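Local atomic coordinates of protein ppBat (PDB entry 3CNE), a protein that binds flavins such as lumichrome, riboflavin, FMN and FAD as a homodimer and may serve as a flavin store, apparently without protease or chaperone activity. Residues Q20-A24 against I163-L167; V128-P132 against T156-E160. The contacts are given in a common frame with arbitrary orientation. Numbering follows the deposited sequence.

Followed from the N terminus, the chain leaves strand 4-9 of the central sheet and enters helix 15-27, which carries Gln20-Ala24. It then runs through most of the fold before Ile163-Leu167, in the loop leading into helix 167-174, returns to helix 15-27 and closes contact 1. Contact 2 closes a smaller loop within this large one: Val128-Pro132, at the end of strand 127-129, meets Thr156-Glu160, which leads out of sheet strand 154-157. The two contacts touch. Gln20 NE2 lies 2.8 Å from Glu160 O, a probable hydrogen bond, and Met166 SE packs 3.5 Å from Thr156 C. An N-terminal helix, the sheet and a small two-stranded sheet are thereby tied together.

Contact 1 of 2, residues Q20-A24 against I163-L167; sequences QYLEA and IWTML. With FMN (flavin mononucleotide), chain N.
A regular helical turn, Gln20-Ala24, faces a tight turn of helical backbone angles, Ile163-Thr165, that leads through Met166, the N-cap, into helix 167-174. The nearest CA pairs are Gln20-Ile163 (7.7 Å) and Tyr21-Leu167 (7.8 Å). Leu167 (chi1 t, chi2 p) is one bump: its CD2 enters the hollow between Gln20 O (3.6 Å) and Ala24 CB (3.8 Å), while its CD1 lies 4.2 Å from Tyr21 CD1. Tyr21 (chi1 m) lays its ring along the flank of the turn, with Ile163 CD1 4.0 Å from Tyr21 OH and selenomethionine Met166 CE at the ring edge, 4.2 Å from Tyr21 CE1. In this DJ-1/PfpI fold the two helices pack beside the central sheet, and Tyr21 reaches strand 106-110, its hydroxyl hydrogen-bonded to His110 ND1. Gln20 (chi1 m, chi2 t) extends over Ile163, OE1 3.6 Å from Ile163 CB; a water joins Gln20 OE1 (2.7 Å) to Trp164 N (2.9 Å), while Gln20 NE2 is hydrogen-bonded to Glu160 O. Trp164 (chi1 p) turns its indole away from the helix to form a wall of the flavin site shared between subunits: FMN C5A lies over one ring face, and Trp164 CE3 comes within 3.2 Å of FMN C1'.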
ATOM      1  N   GLN A  20      -0.427   1.956  -4.107  1.00 20.75           N
ATOM      2  CA  GLN A  20      -0.479   1.617  -5.537  1.00 22.37           C
ATOM      3  C   GLN A  20      -0.388   2.870  -6.400  1.00 21.87           C
ATOM      4  O   GLN A  20       0.382   2.907  -7.345  1.00 22.51           O
ATOM      5  CB  GLN A  20      -1.764   0.853  -5.869  1.00 22.47           C
ATOM      6  CG  GLN A  20      -1.715  -0.606  -5.473  1.00 23.14           C
ATOM      7  CD  GLN A  20      -2.896  -1.350  -6.051  1.00 25.78           C
ATOM      8  OE1 GLN A  20      -2.928  -1.640  -7.258  1.00 25.50           O
ATOM      9  NE2 GLN A  20      -3.899  -1.615  -5.216  1.00 22.27           N
ATOM     10  N   TYR A  21      -1.149   3.910  -6.057  1.00 21.36           N
ATOM     11  CA  TYR A  21      -1.016   5.185  -6.748  1.00 21.96           C
ATOM     12  C   TYR A  21       0.376   5.796  -6.528  1.00 21.82           C
ATOM     13  O   TYR A  21       1.034   6.179  -7.491  1.00 21.09           O
ATOM     14  CB  TYR A  21      -2.076   6.202  -6.303  1.00 22.16           C
ATOM     15  CG  TYR A  21      -3.517   5.818  -6.584  1.00 22.81           C
ATOM     16  CD1 TYR A  21      -3.974   5.663  -7.904  1.00 26.12           C
ATOM     17  CD2 TYR A  21      -4.441   5.673  -5.541  1.00 20.41           C
ATOM     18  CE1 TYR A  21      -5.312   5.321  -8.176  1.00 25.34           C
ATOM     19  CE2 TYR A  21      -5.771   5.349  -5.807  1.00 24.17           C
ATOM     20  CZ  TYR A  21      -6.196   5.181  -7.133  1.00 21.30           C
ATOM     21  OH  TYR A  21      -7.501   4.850  -7.417  1.00 21.32           O
ATOM     22  N   LEU A  22       0.814   5.880  -5.269  1.00 21.77           N
ATOM     23  CA  LEU A  22       2.003   6.672  -4.965  1.00 21.82           C
ATOM     24  C   LEU A  22       3.252   6.028  -5.517  1.00 23.28           C
ATOM     25  O   LEU A  22       4.137   6.730  -6.002  1.00 24.21           O
ATOM     26  CB  LEU A  22       2.138   6.976  -3.475  1.00 21.36           C
ATOM     27  CG  LEU A  22       0.930   7.651  -2.810  1.00 19.42           C
ATOM     28  CD1 LEU A  22       1.276   8.026  -1.378  1.00 21.36           C
ATOM     29  CD2 LEU A  22       0.424   8.875  -3.602  1.00 18.40           C
ATOM     30  N   GLU A  23       3.336   4.701  -5.439  1.00 24.38           N
ATOM     31  CA  GLU A  23       4.461   4.001  -6.032  1.00 25.90           C
ATOM     32  C   GLU A  23       4.502   4.227  -7.528  1.00 25.48           C
ATOM     33  O   GLU A  23       5.569   4.550  -8.100  1.00 26.07           O
ATOM     34  CB  GLU A  23       4.399   2.513  -5.755  1.00 27.06           C
ATOM     35  CG  GLU A  23       5.585   1.785  -6.358  1.00 31.05           C
ATOM     36  CD  GLU A  23       5.387   0.333  -6.391  1.00 36.33           C
ATOM     37  OE1 GLU A  23       4.301  -0.103  -6.842  1.00 42.37           O
ATOM     38  OE2 GLU A  23       6.312  -0.374  -5.948  1.00 39.29           O
ATOM     39  N   ALA A  24       3.359   4.050  -8.172  1.00 24.83           N
ATOM     40  CA  ALA A  24       3.301   4.267  -9.633  1.00 25.27           C
ATOM     41  C   ALA A  24       3.743   5.690 -10.032  1.00 25.07           C
ATOM     42  O   ALA A  24       4.555   5.842 -10.946  1.00 25.10           O
ATOM     43  CB  ALA A  24       1.911   3.926 -10.196  1.00 24.88           C
ATOM     44  N   ILE A 163      -7.343  -1.784  -9.230  1.00 23.32           N
ATOM     45  CA  ILE A 163      -6.591  -0.590  -9.624  1.00 22.79           C
ATOM     46  C   ILE A 163      -5.602  -0.918 -10.760  1.00 23.50           C
ATOM     47  O   ILE A 163      -5.506  -0.172 -11.745  1.00 22.31           O
ATOM     48  CB  ILE A 163      -5.881   0.075  -8.431  1.00 22.57           C
ATOM     49  CG1 ILE A 163      -6.919   0.767  -7.534  1.00 23.16           C
ATOM     50  CG2 ILE A 163      -4.851   1.134  -8.931  1.00 22.71           C
ATOM     51  CD1 ILE A 163      -6.388   1.176  -6.163  1.00 22.89           C
ATOM     52  N   TRP A 164      -4.927  -2.068 -10.636  1.00 24.06           N
ATOM     53  CA  TRP A 164      -3.971  -2.546 -11.640  1.00 24.77           C
ATOM     54  C   TRP A 164      -4.546  -2.531 -13.060  1.00 25.39           C
ATOM     55  O   TRP A 164      -3.784  -2.364 -14.003  1.00 25.34           O
ATOM     56  CB  TRP A 164      -3.452  -3.959 -11.308  1.00 24.87           C
ATOM     57  CG  TRP A 164      -4.444  -5.085 -11.557  1.00 25.85           C
ATOM     58  CD1 TRP A 164      -5.386  -5.539 -10.706  1.00 25.04           C
ATOM     59  CD2 TRP A 164      -4.560  -5.883 -12.748  1.00 27.29           C
ATOM     60  NE1 TRP A 164      -6.092  -6.577 -11.269  1.00 27.01           N
ATOM     61  CE2 TRP A 164      -5.591  -6.813 -12.526  1.00 28.40           C
ATOM     62  CE3 TRP A 164      -3.878  -5.906 -13.979  1.00 29.70           C
ATOM     63  CZ2 TRP A 164      -5.980  -7.746 -13.498  1.00 28.36           C
ATOM     64  CZ3 TRP A 164      -4.257  -6.851 -14.942  1.00 27.66           C
ATOM     65  CH2 TRP A 164      -5.293  -7.749 -14.694  1.00 26.24           C
ATOM     66  N   THR A 165      -5.867  -2.728 -13.204  1.00 25.55           N
ATOM     67  CA  THR A 165      -6.512  -2.777 -14.543  1.00 26.38           C
ATOM     68  C   THR A 165      -6.568  -1.431 -15.274  1.00 27.32           C
ATOM     69  O   THR A 165      -6.736  -1.394 -16.497  1.00 27.21           O
ATOM     70  CB  THR A 165      -7.950  -3.360 -14.527  1.00 26.28           C
ATOM     71  OG1 THR A 165      -8.840  -2.479 -13.818  1.00 25.04           O
ATOM     72  CG2 THR A 165      -7.972  -4.761 -13.943  1.00 26.62           C
HETATM   73  N   MSE A 166      -6.430  -0.330 -14.545  1.00 27.88           N
HETATM   74  CA  MSE A 166      -6.491   0.984 -15.171  1.00 30.35           C
HETATM   75  C   MSE A 166      -5.232   1.819 -14.947  1.00 28.53           C
HETATM   76  O   MSE A 166      -5.070   2.857 -15.553  1.00 27.51           O
HETATM   77  CB  MSE A 166      -7.696   1.764 -14.674  1.00 30.27           C
HETATM   78  CG  MSE A 166      -7.676   1.989 -13.167  1.00 32.65           C
HETATM   79 SE   MSE A 166      -8.764   3.505 -12.591  1.00 39.04          SE
HETATM   80  CE  MSE A 166      -7.311   4.556 -11.791  1.00 36.95           C
ATOM     81  N   LEU A 167      -4.354   1.375 -14.060  1.00 28.55           N
ATOM     82  CA  LEU A 167      -3.216   2.183 -13.640  1.00 28.61           C
ATOM     83  C   LEU A 167      -2.226   2.505 -14.783  1.00 28.76           C
ATOM     84  O   LEU A 167      -1.742   3.638 -14.858  1.00 28.65           O
ATOM     85  CB  LEU A 167      -2.525   1.538 -12.423  1.00 28.90           C
ATOM     86  CG  LEU A 167      -1.533   2.378 -11.629  1.00 28.05           C
ATOM     87  CD1 LEU A 167      -2.155   3.687 -11.173  1.00 28.97           C
ATOM     88  CD2 LEU A 167      -1.008   1.555 -10.430  1.00 28.37           C
TER
HETATM   89  N1  FMN N 201      -1.810  -6.950  -9.860  1.00 50.94           N
HETATM   90  C2  FMN N 201      -2.239  -6.575  -8.604  1.00 51.13           C
HETATM   91  O2  FMN N 201      -1.622  -5.690  -8.001  1.00 51.43           O
HETATM   92  N3  FMN N 201      -3.344  -7.196  -8.038  1.00 51.08           N
HETATM   93  C4  FMN N 201      -4.018  -8.197  -8.732  1.00 51.09           C
HETATM   94  O4  FMN N 201      -5.039  -8.713  -8.251  1.00 51.94           O
HETATM   95  C4A FMN N 201      -3.582  -8.571 -10.003  1.00 50.69           C
HETATM   96  N5  FMN N 201      -4.245  -9.563 -10.706  1.00 50.75           N
HETATM   97  C5A FMN N 201      -3.793  -9.919 -11.964  1.00 50.89           C
HETATM   98  C6  FMN N 201      -4.455 -10.912 -12.668  1.00 51.12           C
HETATM   99  C7  FMN N 201      -4.030 -11.285 -13.942  1.00 51.55           C
HETATM  100  C7M FMN N 201      -5.093 -11.798 -14.877  1.00 53.26           C
HETATM  101  C8  FMN N 201      -2.897 -10.679 -14.504  1.00 51.48           C
HETATM  102  C8M FMN N 201      -1.985 -11.542 -15.346  1.00 53.15           C
HETATM  103  C9  FMN N 201      -2.260  -9.666 -13.788  1.00 51.32           C
HETATM  104  C9A FMN N 201      -2.681  -9.286 -12.520  1.00 50.93           C
HETATM  105  N10 FMN N 201      -2.006  -8.287 -11.821  1.00 51.35           N
HETATM  106  C10 FMN N 201      -2.467  -7.942 -10.564  1.00 50.98           C
HETATM  107  C1' FMN N 201      -1.332  -7.180 -12.580  1.00 55.16           C
HETATM  108  C2' FMN N 201       0.189  -7.256 -12.633  1.00 59.40           C
HETATM  109  O2' FMN N 201       0.747  -6.631 -11.489  1.00 59.50           O
HETATM  110  C3' FMN N 201       0.669  -6.565 -13.916  1.00 61.21           C
HETATM  111  O3' FMN N 201       0.099  -7.223 -15.032  1.00 62.17           O
HETATM  112  C4' FMN N 201       2.193  -6.545 -14.057  1.00 62.68           C
HETATM  113  O4' FMN N 201       2.753  -5.427 -13.389  1.00 64.05           O
HETATM  114  O   HOH W   1      -4.679  -3.441  -8.116  1.00 21.92           O

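Contact 2 of 2, residues V128-P132 against T156-E160; sequences VAVHP and TAQDE
Gln158, with chi1 and chi2 both t, lies across the backbone of Val130-Pro132: its CG is 3.2 Å from Val130 O and 3.9 Å from Pro132 CD. Val128-Pro132 and Thr156-Asp159 run in nearly the same direction, 18° apart end to end, in register at Val130 and Gln158, whose CA atoms are 4.3 Å apart. Val128-Ala129 and Thr156-Ala157 are extended; at Gln158 the backbone turns to helical angles (-54/-45) and leaves the strand. Thr156 (chi1 p) directs OG1 to Ala129 N, accepting a hydrogen bond of 2.8 Å, so a side chain bridges two different sheets: strand 127-129 pairs with 142-144, whereas 154-157 belongs to the central sheet of the DJ-1/PfpI fold, between strands 106-110 and 148-151. Ala129 points its CB into the gap, 3.7 Å from Gln158 N, and Val130 turns away toward helix 113-119. Further along, His131 N is 3.3 Å from Gln158 O, but the angle is too poor for a hydrogen bond. The His131 ring (chi1 t), its ND1 hydrogen-bonded to Leu133 N, has CD2 4.2 Å from Asp159 OD2 and touches Cys111, a ligand of the structural zinc; the nearest atom of the His131 side chain is about 6 Å from the metal.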
ATOM      1  N   VAL A 128     -18.863   4.779 -14.644  1.00 27.41           N
ATOM      2  CA  VAL A 128     -17.939   4.658 -13.518  1.00 27.36           C
ATOM      3  C   VAL A 128     -17.933   3.249 -12.987  1.00 27.83           C
ATOM      4  O   VAL A 128     -18.955   2.550 -13.027  1.00 28.49           O
ATOM      5  CB  VAL A 128     -18.276   5.608 -12.329  1.00 27.30           C
ATOM      6  CG1 VAL A 128     -18.061   7.068 -12.701  1.00 25.93           C
ATOM      7  CG2 VAL A 128     -19.708   5.357 -11.777  1.00 27.21           C
ATOM      8  N   ALA A 129     -16.775   2.840 -12.485  1.00 27.92           N
ATOM      9  CA  ALA A 129     -16.648   1.609 -11.737  1.00 28.56           C
ATOM     10  C   ALA A 129     -16.640   2.001 -10.264  1.00 28.74           C
ATOM     11  O   ALA A 129     -16.086   3.040  -9.872  1.00 28.44           O
ATOM     12  CB  ALA A 129     -15.390   0.882 -12.103  1.00 28.01           C
ATOM     13  N   VAL A 130     -17.279   1.158  -9.469  1.00 29.46           N
ATOM     14  CA  VAL A 130     -17.585   1.459  -8.084  1.00 29.91           C
ATOM     15  C   VAL A 130     -17.696   0.139  -7.352  1.00 30.10           C
ATOM     16  O   VAL A 130     -18.017  -0.897  -7.964  1.00 30.18           O
ATOM     17  CB  VAL A 130     -18.880   2.306  -7.976  1.00 29.37           C
ATOM     18  CG1 VAL A 130     -20.094   1.543  -8.476  1.00 30.65           C
ATOM     19  CG2 VAL A 130     -19.117   2.801  -6.562  1.00 30.63           C
ATOM     20  N   HIS A 131     -17.399   0.169  -6.054  1.00 30.02           N
ATOM     21  CA  HIS A 131     -17.547  -0.993  -5.212  1.00 30.87           C
ATOM     22  C   HIS A 131     -19.019  -1.434  -5.246  1.00 30.50           C
ATOM     23  O   HIS A 131     -19.899  -0.587  -5.163  1.00 30.07           O
ATOM     24  CB  HIS A 131     -17.126  -0.662  -3.772  1.00 31.42           C
ATOM     25  CG  HIS A 131     -17.027  -1.866  -2.898  1.00 33.75           C
ATOM     26  ND1 HIS A 131     -18.135  -2.498  -2.377  1.00 37.58           N
ATOM     27  CD2 HIS A 131     -15.956  -2.579  -2.484  1.00 35.97           C
ATOM     28  CE1 HIS A 131     -17.748  -3.545  -1.670  1.00 36.98           C
ATOM     29  NE2 HIS A 131     -16.431  -3.619  -1.727  1.00 37.05           N
ATOM     30  N   PRO A 132     -19.290  -2.748  -5.391  1.00 30.54           N
ATOM     31  CA  PRO A 132     -20.678  -3.237  -5.451  1.00 31.00           C
ATOM     32  C   PRO A 132     -21.616  -2.656  -4.394  1.00 31.56           C
ATOM     33  O   PRO A 132     -22.748  -2.288  -4.710  1.00 31.21           O
ATOM     34  CB  PRO A 132     -20.523  -4.751  -5.266  1.00 30.37           C
ATOM     35  CG  PRO A 132     -19.205  -5.037  -5.877  1.00 30.94           C
ATOM     36  CD  PRO A 132     -18.328  -3.858  -5.536  1.00 31.20           C
ATOM     37  N   THR A 156     -11.854   5.298 -12.950  1.00 25.04           N
ATOM     38  CA  THR A 156     -12.302   4.727 -11.692  1.00 24.77           C
ATOM     39  C   THR A 156     -12.162   3.213 -11.711  1.00 25.00           C
ATOM     40  O   THR A 156     -12.325   2.568 -12.752  1.00 24.08           O
ATOM     41  CB  THR A 156     -13.753   5.141 -11.341  1.00 24.90           C
ATOM     42  OG1 THR A 156     -14.666   4.649 -12.338  1.00 24.86           O
ATOM     43  CG2 THR A 156     -13.871   6.647 -11.277  1.00 24.03           C
ATOM     44  N   ALA A 157     -11.817   2.663 -10.552  1.00 25.04           N
ATOM     45  CA  ALA A 157     -11.681   1.221 -10.392  1.00 25.75           C
ATOM     46  C   ALA A 157     -12.649   0.760  -9.308  1.00 26.07           C
ATOM     47  O   ALA A 157     -12.919   1.493  -8.353  1.00 26.21           O
ATOM     48  CB  ALA A 157     -10.256   0.870 -10.034  1.00 25.51           C
ATOM     49  N   GLN A 158     -13.174  -0.445  -9.476  1.00 26.26           N
ATOM     50  CA  GLN A 158     -14.112  -1.030  -8.548  1.00 27.43           C
ATOM     51  C   GLN A 158     -13.558  -1.039  -7.110  1.00 27.91           C
ATOM     52  O   GLN A 158     -14.258  -0.659  -6.166  1.00 28.38           O
ATOM     53  CB  GLN A 158     -14.445  -2.450  -9.003  1.00 27.90           C
ATOM     54  CG  GLN A 158     -15.640  -3.039  -8.311  1.00 30.35           C
ATOM     55  CD  GLN A 158     -16.028  -4.389  -8.853  1.00 33.87           C
ATOM     56  OE1 GLN A 158     -15.558  -5.421  -8.366  1.00 36.86           O
ATOM     57  NE2 GLN A 158     -16.908  -4.395  -9.849  1.00 32.27           N
ATOM     58  N   ASP A 159     -12.300  -1.434  -6.945  1.00 27.63           N
ATOM     59  CA  ASP A 159     -11.664  -1.350  -5.615  1.00 28.44           C
ATOM     60  C   ASP A 159     -10.143  -1.501  -5.698  1.00 27.36           C
ATOM     61  O   ASP A 159      -9.592  -1.477  -6.803  1.00 25.41           O
ATOM     62  CB  ASP A 159     -12.280  -2.352  -4.654  1.00 29.29           C
ATOM     63  CG  ASP A 159     -12.158  -3.750  -5.133  1.00 32.83           C
ATOM     64  OD1 ASP A 159     -11.164  -4.047  -5.816  1.00 38.41           O
ATOM     65  OD2 ASP A 159     -13.060  -4.566  -4.847  1.00 39.23           O
ATOM     66  N   GLU A 160      -9.483  -1.663  -4.544  1.00 26.76           N
ATOM     67  CA  GLU A 160      -8.019  -1.676  -4.487  1.00 27.13           C
ATOM     68  C   GLU A 160      -7.479  -2.837  -5.298  1.00 26.90           C
ATOM     69  O   GLU A 160      -6.389  -2.758  -5.848  1.00 27.13           O
ATOM     70  CB  GLU A 160      -7.501  -1.784  -3.030  1.00 27.64           C
ATOM     71  CG  GLU A 160      -7.737  -0.530  -2.188  1.00 31.57           C
ATOM     72  CD  GLU A 160      -9.178  -0.412  -1.639  1.00 36.28           C
ATOM     73  OE1 GLU A 160      -9.530   0.666  -1.066  1.00 38.32           O
ATOM     74  OE2 GLU A 160      -9.959  -1.391  -1.791  1.00 35.85           O
TER